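Local coordinates for protein methylenetetrahydrofolate--tRNA-(uracil-5-)-methyltransferase trmFO (Thermus thermophilus, PDB 3G5S) that probably catalyses the folate- and FAD-dependent methylation of uridine 54 in tRNA to 5-methyluridine, drawing the carbon from methylenetetrahydrofolate, at residues E31-R36 with F46-C51. Residues are numbered along the deposited sequence; the frame is centred on the assembly and turned at random.
Sequences EMRPKR and FAEIVC. With FAD (flavin-adenine dinucleotide), chain B.
Arg33 meets Glu48 obliquely, with the guanidinium and carboxylate planes 88° apart. Arg33 NH1 lies 3.5 Å from Glu48 OE1. The oxygen sits well out of the guanidinium plane, so this salt bridge rests on charge alone. Stronger partners hold both groups. Arg33 NH1 bonds to the backbone carbonyls of Thr43 and Arg45, and Glu48 OE1 bonds to the Thr43 hydroxyl. The backbone of Phe46 and Ala47 lies loosely at the guanidinium edge, with Arg33 NH2 4.4 Å from Phe46 CA.

The tight side is the FAD ribose. Glu31 directly follows strand 27-30, the second strand of the Rossmann-type FAD fold, where an acidic residue typically grips the adenosine ribose. Its CG is anti to the backbone N (chi1 176°), and a bend at chi2 brings the carboxylate to both hydroxyls. FAD O2B donates to Glu31 OE1 at 2.7 Å, and FAD O3B donates to Glu31 OE2 at 2.7 Å. Arg33 NE and NH2 each reach FAD O3B at 2.9 Å. Arg33 N also bonds to Glu31 OE1 at 2.9 Å, through the anti lone pair of OE1. Glu31 OE2 further accepts from Ala9 N, in the predicted FAD-binding glycine loop.

Cys51 CB comes within 3.0 Å of FAD N5, unusually close for non-bonded atoms. This sets the end of 46-51 against the flavin, while 31-36 holds the ribose. On the solvent side Lys35 and Arg36 are exposed and make no contact with 46-51.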
loop_
_atom_site.group_PDB
_atom_site.type_symbol
_atom_site.label_atom_id
_atom_site.label_comp_id
_atom_site.label_asym_id
_atom_site.label_seq_id
_atom_site.Cartn_x
_atom_site.Cartn_y
_atom_site.Cartn_z
ATOM N N GLU A 31 -20.222 -9.195 -6.495
ATOM C CA GLU A 31 -19.063 -9.591 -7.272
ATOM C C GLU A 31 -19.477 -9.757 -8.720
ATOM O O GLU A 31 -20.400 -10.511 -9.029
ATOM C CB GLU A 31 -18.461 -10.891 -6.734
ATOM C CG GLU A 31 -17.300 -11.418 -7.560
ATOM C CD GLU A 31 -16.239 -10.367 -7.810
ATOM O OE1 GLU A 31 -15.980 -10.064 -8.998
ATOM O OE2 GLU A 31 -15.673 -9.838 -6.823
HETATM N N MSE A 32 -18.798 -9.053 -9.615
HETATM C CA MSE A 32 -19.170 -9.118 -11.024
HETATM C C MSE A 32 -18.645 -10.366 -11.740
HETATM O O MSE A 32 -19.196 -10.775 -12.763
HETATM C CB MSE A 32 -18.720 -7.855 -11.744
HETATM C CG MSE A 32 -17.229 -7.705 -11.876
HETATM SE SE MSE A 32 -16.791 -5.997 -12.667
HETATM C CE MSE A 32 -14.870 -6.273 -12.865
ATOM N N ARG A 33 -17.584 -10.967 -11.214
ATOM C CA ARG A 33 -17.081 -12.207 -11.780
ATOM C C ARG A 33 -18.068 -13.329 -11.490
ATOM O O ARG A 33 -18.734 -13.313 -10.458
ATOM C CB ARG A 33 -15.714 -12.544 -11.192
ATOM C CG ARG A 33 -14.631 -11.547 -11.548
ATOM C CD ARG A 33 -13.288 -11.947 -10.957
ATOM N NE ARG A 33 -13.195 -11.777 -9.508
ATOM C CZ ARG A 33 -13.158 -12.776 -8.626
ATOM N NH1 ARG A 33 -13.236 -14.036 -9.029
ATOM N NH2 ARG A 33 -13.043 -12.512 -7.329
ATOM N N PRO A 34 -18.141 -14.335 -12.378
ATOM C CA PRO A 34 -17.312 -14.530 -13.573
ATOM C C PRO A 34 -17.871 -13.914 -14.857
ATOM O O PRO A 34 -17.150 -13.890 -15.854
ATOM C CB PRO A 34 -17.295 -16.050 -13.722
ATOM C CG PRO A 34 -18.621 -16.482 -13.196
ATOM C CD PRO A 34 -19.001 -15.502 -12.110
ATOM N N LYS A 35 -19.115 -13.440 -14.857
ATOM C CA LYS A 35 -19.706 -12.968 -16.110
ATOM C C LYS A 35 -19.055 -11.678 -16.614
ATOM O O LYS A 35 -19.083 -11.390 -17.810
ATOM C CB LYS A 35 -21.232 -12.826 -16.020
ATOM C CG LYS A 35 -21.982 -14.143 -15.845
ATOM C CD LYS A 35 -21.657 -15.150 -16.940
ATOM C CE LYS A 35 -22.089 -14.670 -18.318
ATOM N NZ LYS A 35 -21.948 -15.748 -19.342
ATOM N N ARG A 36 -18.473 -10.908 -15.703
ATOM C CA ARG A 36 -17.619 -9.797 -16.096
ATOM C C ARG A 36 -16.282 -9.978 -15.387
ATOM O O ARG A 36 -16.206 -9.886 -14.166
ATOM C CB ARG A 36 -18.256 -8.448 -15.742
ATOM C CG ARG A 36 -17.630 -7.264 -16.471
ATOM C CD ARG A 36 -18.402 -5.961 -16.252
ATOM N NE ARG A 36 -19.766 -6.002 -16.778
ATOM C CZ ARG A 36 -20.091 -5.776 -18.047
ATOM N NH1 ARG A 36 -19.147 -5.505 -18.940
ATOM N NH2 ARG A 36 -21.363 -5.833 -18.424
ATOM N N PHE A 46 -14.092 -16.126 -4.650
ATOM C CA PHE A 46 -13.768 -14.993 -3.801
ATOM C C PHE A 46 -12.292 -15.055 -3.424
ATOM O O PHE A 46 -11.745 -16.132 -3.192
ATOM C CB PHE A 46 -14.618 -14.989 -2.533
ATOM C CG PHE A 46 -16.104 -15.035 -2.784
ATOM C CD1 PHE A 46 -16.648 -14.595 -3.987
ATOM C CD2 PHE A 46 -16.964 -15.493 -1.800
ATOM C CE1 PHE A 46 -18.022 -14.634 -4.204
ATOM C CE2 PHE A 46 -18.333 -15.536 -2.014
ATOM C CZ PHE A 46 -18.855 -15.107 -3.214
ATOM N N ALA A 47 -11.662 -13.888 -3.368
ATOM C CA ALA A 47 -10.268 -13.764 -2.967
ATOM C C ALA A 47 -9.328 -14.560 -3.874
ATOM O O ALA A 47 -8.322 -15.109 -3.436
ATOM C CB ALA A 47 -10.087 -14.153 -1.498
ATOM N N GLU A 48 -9.657 -14.599 -5.159
ATOM C CA GLU A 48 -8.745 -15.144 -6.147
ATOM C C GLU A 48 -7.410 -14.411 -6.090
ATOM O O GLU A 48 -7.369 -13.178 -6.056
ATOM C CB GLU A 48 -9.345 -15.021 -7.552
ATOM C CG GLU A 48 -8.384 -15.431 -8.661
ATOM C CD GLU A 48 -8.992 -15.360 -10.063
ATOM O OE1 GLU A 48 -10.231 -15.276 -10.205
ATOM O OE2 GLU A 48 -8.212 -15.391 -11.035
ATOM N N ILE A 49 -6.329 -15.183 -6.085
ATOM C CA ILE A 49 -4.974 -14.657 -6.114
ATOM C C ILE A 49 -4.543 -14.579 -7.576
ATOM O O ILE A 49 -4.414 -15.603 -8.241
ATOM C CB ILE A 49 -4.024 -15.598 -5.344
ATOM C CG1 ILE A 49 -4.412 -15.660 -3.864
ATOM C CG2 ILE A 49 -2.570 -15.176 -5.525
ATOM C CD1 ILE A 49 -3.990 -14.444 -3.067
ATOM N N VAL A 50 -4.346 -13.367 -8.089
ATOM C CA VAL A 50 -4.152 -13.210 -9.532
ATOM C C VAL A 50 -2.709 -13.354 -10.017
ATOM O O VAL A 50 -2.479 -13.525 -11.208
ATOM C CB VAL A 50 -4.755 -11.890 -10.075
ATOM C CG1 VAL A 50 -6.248 -11.843 -9.805
ATOM C CG2 VAL A 50 -4.041 -10.691 -9.488
ATOM N N CYS A 51 -1.739 -13.300 -9.111
ATOM C CA CYS A 51 -0.339 -13.370 -9.528
ATOM C C CYS A 51 0.481 -14.279 -8.616
ATOM O O CYS A 51 0.171 -15.459 -8.474
ATOM C CB CYS A 51 0.267 -11.968 -9.585
ATOM S SG CYS A 51 1.750 -11.821 -10.601
HETATM P PA FAD B . -9.136 -7.593 -5.825
HETATM O O1A FAD B . -8.774 -7.356 -7.263
HETATM O O2A FAD B . -8.576 -8.801 -5.141
HETATM O O5B FAD B . -10.721 -7.637 -5.638
HETATM C C5B FAD B . -11.566 -6.680 -6.246
HETATM C C4B FAD B . -12.842 -7.395 -6.645
HETATM O O4B FAD B . -13.802 -6.439 -7.062
HETATM C C3B FAD B . -12.623 -8.333 -7.829
HETATM O O3B FAD B . -13.117 -9.628 -7.543
HETATM C C2B FAD B . -13.390 -7.674 -8.976
HETATM O O2B FAD B . -13.949 -8.577 -9.909
HETATM C C1B FAD B . -14.473 -6.920 -8.229
HETATM N N9A FAD B . -15.049 -5.728 -8.870
HETATM C C8A FAD B . -14.386 -4.688 -9.460
HETATM N N7A FAD B . -15.288 -3.753 -9.824
HETATM C C5A FAD B . -16.521 -4.192 -9.458
HETATM C C6A FAD B . -17.797 -3.659 -9.576
HETATM N N6A FAD B . -18.013 -2.400 -9.977
HETATM N N1A FAD B . -18.853 -4.376 -9.082
HETATM C C2A FAD B . -18.675 -5.610 -8.502
HETATM N N3A FAD B . -17.415 -6.149 -8.377
HETATM C C4A FAD B . -16.377 -5.435 -8.860
HETATM N N1 FAD B . -0.289 -8.276 -4.750
HETATM C C2 FAD B . 0.663 -8.987 -4.064
HETATM O O2 FAD B . 0.745 -8.901 -2.840
HETATM N N3 FAD B . 1.530 -9.808 -4.759
HETATM C C4 FAD B . 1.472 -9.947 -6.136
HETATM O O4 FAD B . 2.260 -10.694 -6.728
HETATM C C4X FAD B . 0.498 -9.220 -6.821
HETATM N N5 FAD B . 0.393 -9.308 -8.191
HETATM C C5X FAD B . -0.583 -8.589 -8.851
HETATM C C6 FAD B . -0.685 -8.696 -10.235
HETATM C C7 FAD B . -1.649 -7.976 -10.926
HETATM C C7M FAD B . -1.755 -8.095 -12.421
HETATM C C8 FAD B . -2.522 -7.151 -10.223
HETATM C C8M FAD B . -3.572 -6.370 -10.958
HETATM C C9 FAD B . -2.424 -7.045 -8.837
HETATM C C9A FAD B . -1.453 -7.761 -8.142
HETATM N N10 FAD B . -1.341 -7.642 -6.762
HETATM C C10 FAD B . -0.372 -8.388 -6.118
HETATM C "C1'" FAD B . -1.769 -6.354 -6.096
HETATM C "C2'" FAD B . -2.870 -6.527 -5.035
HETATM O "O2'" FAD B . -2.348 -6.892 -3.768
HETATM C "C3'" FAD B . -3.957 -7.503 -5.483
HETATM O "O3'" FAD B . -4.579 -6.927 -6.614
HETATM C "C4'" FAD B . -5.007 -7.776 -4.408
HETATM O "O4'" FAD B . -5.814 -8.847 -4.857
HETATM C "C5'" FAD B . -5.844 -6.542 -4.091
HETATM O "O5'" FAD B . -6.958 -6.912 -3.309
HETATM P P FAD B . -8.332 -6.110 -3.474
HETATM O O1P FAD B . -8.120 -4.645 -3.260
HETATM O O2P FAD B . -9.337 -6.796 -2.609
HETATM O O3P FAD B . -8.701 -6.269 -5.029
#